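PDB 1ZX5: mannosephosphate isomerase, putative from Archaeoglobus fulgidus, which probably catalyses the zinc-dependent interconversion of D-mannose 6-phosphate and D-fructose 6-phosphate, as in type 1 mannose-6-phosphate isomerases. Local coordinates for residues 251-256 and 272-277. Sequence-based numbering, arbitrary orientation.
Sequences ILYAAE and GYSCLV. With EDO (1,2-ethanediol), chain C.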
loop_
_atom_site.group_PDB
_atom_site.type_symbol
_atom_site.label_atom_id
_atom_site.label_comp_id
_atom_site.label_asym_id
_atom_site.label_seq_id
_atom_site.Cartn_x
_atom_site.Cartn_y
_atom_site.Cartn_z
ATOM N N ILE A 251 -6.635 -5.937 -7.384
ATOM C CA ILE A 251 -5.832 -6.845 -6.573
ATOM C C ILE A 251 -6.678 -7.170 -5.349
ATOM O O ILE A 251 -7.293 -6.287 -4.759
ATOM C CB ILE A 251 -4.437 -6.235 -6.182
ATOM C CG1 ILE A 251 -3.502 -6.187 -7.406
ATOM C CG2 ILE A 251 -3.771 -7.031 -5.035
ATOM C CD1 ILE A 251 -2.214 -5.369 -7.214
ATOM N N LEU A 252 -6.723 -8.443 -4.987
ATOM C CA LEU A 252 -7.461 -8.896 -3.813
ATOM C C LEU A 252 -6.466 -9.296 -2.745
ATOM O O LEU A 252 -5.491 -9.986 -3.036
ATOM C CB LEU A 252 -8.325 -10.126 -4.156
ATOM C CG LEU A 252 -9.292 -10.033 -5.334
ATOM C CD1 LEU A 252 -9.911 -11.418 -5.614
ATOM C CD2 LEU A 252 -10.385 -8.973 -5.088
ATOM N N TYR A 253 -6.710 -8.885 -1.506
ATOM C CA TYR A 253 -5.893 -9.355 -0.395
ATOM C C TYR A 253 -6.788 -10.047 0.624
ATOM O O TYR A 253 -7.772 -9.463 1.086
ATOM C CB TYR A 253 -5.094 -8.212 0.257
ATOM C CG TYR A 253 -4.411 -8.671 1.530
ATOM C CD1 TYR A 253 -3.258 -9.469 1.476
ATOM C CD2 TYR A 253 -4.935 -8.349 2.779
ATOM C CE1 TYR A 253 -2.645 -9.939 2.639
ATOM C CE2 TYR A 253 -4.332 -8.795 3.948
ATOM C CZ TYR A 253 -3.197 -9.592 3.873
ATOM O OH TYR A 253 -2.613 -10.046 5.032
ATOM N N ALA A 254 -6.442 -11.280 0.989
ATOM C CA ALA A 254 -7.226 -12.039 1.973
ATOM C C ALA A 254 -6.816 -11.648 3.392
ATOM O O ALA A 254 -5.776 -12.072 3.880
ATOM C CB ALA A 254 -7.059 -13.560 1.747
ATOM N N ALA A 255 -7.619 -10.815 4.030
ATOM C CA ALA A 255 -7.297 -10.304 5.363
ATOM C C ALA A 255 -7.659 -11.285 6.478
ATOM O O ALA A 255 -6.907 -11.429 7.436
ATOM C CB ALA A 255 -7.989 -8.955 5.601
ATOM N N GLU A 256 -8.830 -11.919 6.357
ATOM C CA GLU A 256 -9.312 -12.935 7.299
ATOM C C GLU A 256 -10.065 -14.000 6.532
ATOM O O GLU A 256 -10.902 -13.682 5.692
ATOM C CB GLU A 256 -10.292 -12.341 8.338
ATOM C CG GLU A 256 -9.655 -11.402 9.357
ATOM C CD GLU A 256 -10.684 -10.652 10.205
ATOM O OE1 GLU A 256 -11.777 -11.210 10.480
ATOM O OE2 GLU A 256 -10.392 -9.499 10.597
ATOM N N GLY A 272 -3.459 -13.753 4.193
ATOM C CA GLY A 272 -2.065 -13.327 4.078
ATOM C C GLY A 272 -1.535 -13.263 2.657
ATOM O O GLY A 272 -0.384 -12.844 2.428
ATOM N N TYR A 273 -2.382 -13.647 1.701
ATOM C CA TYR A 273 -1.990 -13.719 0.298
ATOM C C TYR A 273 -2.892 -12.871 -0.582
ATOM O O TYR A 273 -4.039 -12.577 -0.222
ATOM C CB TYR A 273 -1.951 -15.178 -0.185
ATOM C CG TYR A 273 -0.808 -15.960 0.434
ATOM C CD1 TYR A 273 0.442 -16.011 -0.181
ATOM C CD2 TYR A 273 -0.972 -16.618 1.660
ATOM C CE1 TYR A 273 1.510 -16.715 0.407
ATOM C CE2 TYR A 273 0.073 -17.320 2.251
ATOM C CZ TYR A 273 1.307 -17.363 1.616
ATOM O OH TYR A 273 2.330 -18.061 2.204
ATOM N N SER A 274 -2.354 -12.503 -1.739
ATOM C CA SER A 274 -3.008 -11.624 -2.680
ATOM C C SER A 274 -3.177 -12.297 -4.020
ATOM O O SER A 274 -2.449 -13.230 -4.384
ATOM C CB SER A 274 -2.189 -10.350 -2.911
ATOM O OG SER A 274 -2.063 -9.634 -1.712
ATOM N N CYS A 275 -4.081 -11.718 -4.788
ATOM C CA CYS A 275 -4.442 -12.231 -6.061
ATOM C C CYS A 275 -4.604 -11.032 -7.008
ATOM O O CYS A 275 -5.228 -10.036 -6.650
ATOM C CB CYS A 275 -5.770 -12.955 -5.823
ATOM S SG CYS A 275 -6.515 -13.493 -7.180
ATOM N N LEU A 276 -4.033 -11.129 -8.206
ATOM C CA LEU A 276 -4.162 -10.099 -9.234
ATOM C C LEU A 276 -5.245 -10.499 -10.249
ATOM O O LEU A 276 -5.183 -11.577 -10.850
ATOM C CB LEU A 276 -2.811 -9.876 -9.936
ATOM C CG LEU A 276 -2.732 -8.997 -11.197
ATOM C CD1 LEU A 276 -2.917 -7.529 -10.867
ATOM C CD2 LEU A 276 -1.372 -9.193 -11.901
ATOM N N VAL A 277 -6.236 -9.625 -10.424
ATOM C CA VAL A 277 -7.347 -9.875 -11.324
ATOM C C VAL A 277 -7.265 -8.890 -12.492
ATOM O O VAL A 277 -7.451 -7.688 -12.296
ATOM C CB VAL A 277 -8.715 -9.720 -10.605
ATOM C CG1 VAL A 277 -9.875 -10.121 -11.541
ATOM C CG2 VAL A 277 -8.740 -10.518 -9.271
HETATM C C1 EDO C . -4.898 -9.564 9.407
HETATM O O1 EDO C . -3.853 -10.062 10.268
HETATM C C2 EDO C . -4.319 -9.224 8.027
HETATM O O2 EDO C . -4.236 -10.396 7.213
#
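Tyr253 and Ser274 face each other as a non-hydrogen-bonded pair of antiparallel strands, and the tyrosine side chain runs on past Ser274 to Gly272. Its CG is anti to the backbone N (chi1 172°), beside the carbonyl carbon and so on the side from which the ring continues toward Gly272. Tyr253 CB lies 3.9 Å from Ser274 OG; Tyr253 CD1 approaches the same OG at 3.4 Å, the hydroxyl lying in the ring plane at its edge. Serine suits this place because its small hydroxyl fits beside the ring while hydrogen-bonding to Glu41. Further out, CE1 of Tyr253 meets Gly272 C at 3.5 Å. At the tip, Tyr253 OH passes close to Gly272 CA and donates a hydrogen bond to O2 of an ethanediol (2.7 Å), probably from the crystallisation liquor and also bonded by Trp24; this O2 in turn donates to Ala255 O. Glycine suits position 272 because a CB would jam against the preceding carbonyl oxygen.

Leu252 and Cys275 exchange two backbone hydrogen bonds, Ala254 N donates almost straight to Tyr273 O, and Gly272 N to Ala254 O. Buried aliphatic branches suit the Ile251 end: Ile251 CG1 meets Leu276 CD1 at 3.8 Å, and on the opposite face Leu252 CD1 meets Val277 CG2 at 3.9 Å, beside Phe284. In this cupin-domain sheet, strand 291-298 flanks 250-256 on its other side. Backbone bonds set the register, apolar branches pack at one end, and the tyrosine hydroxyl finds a polar partner at the other.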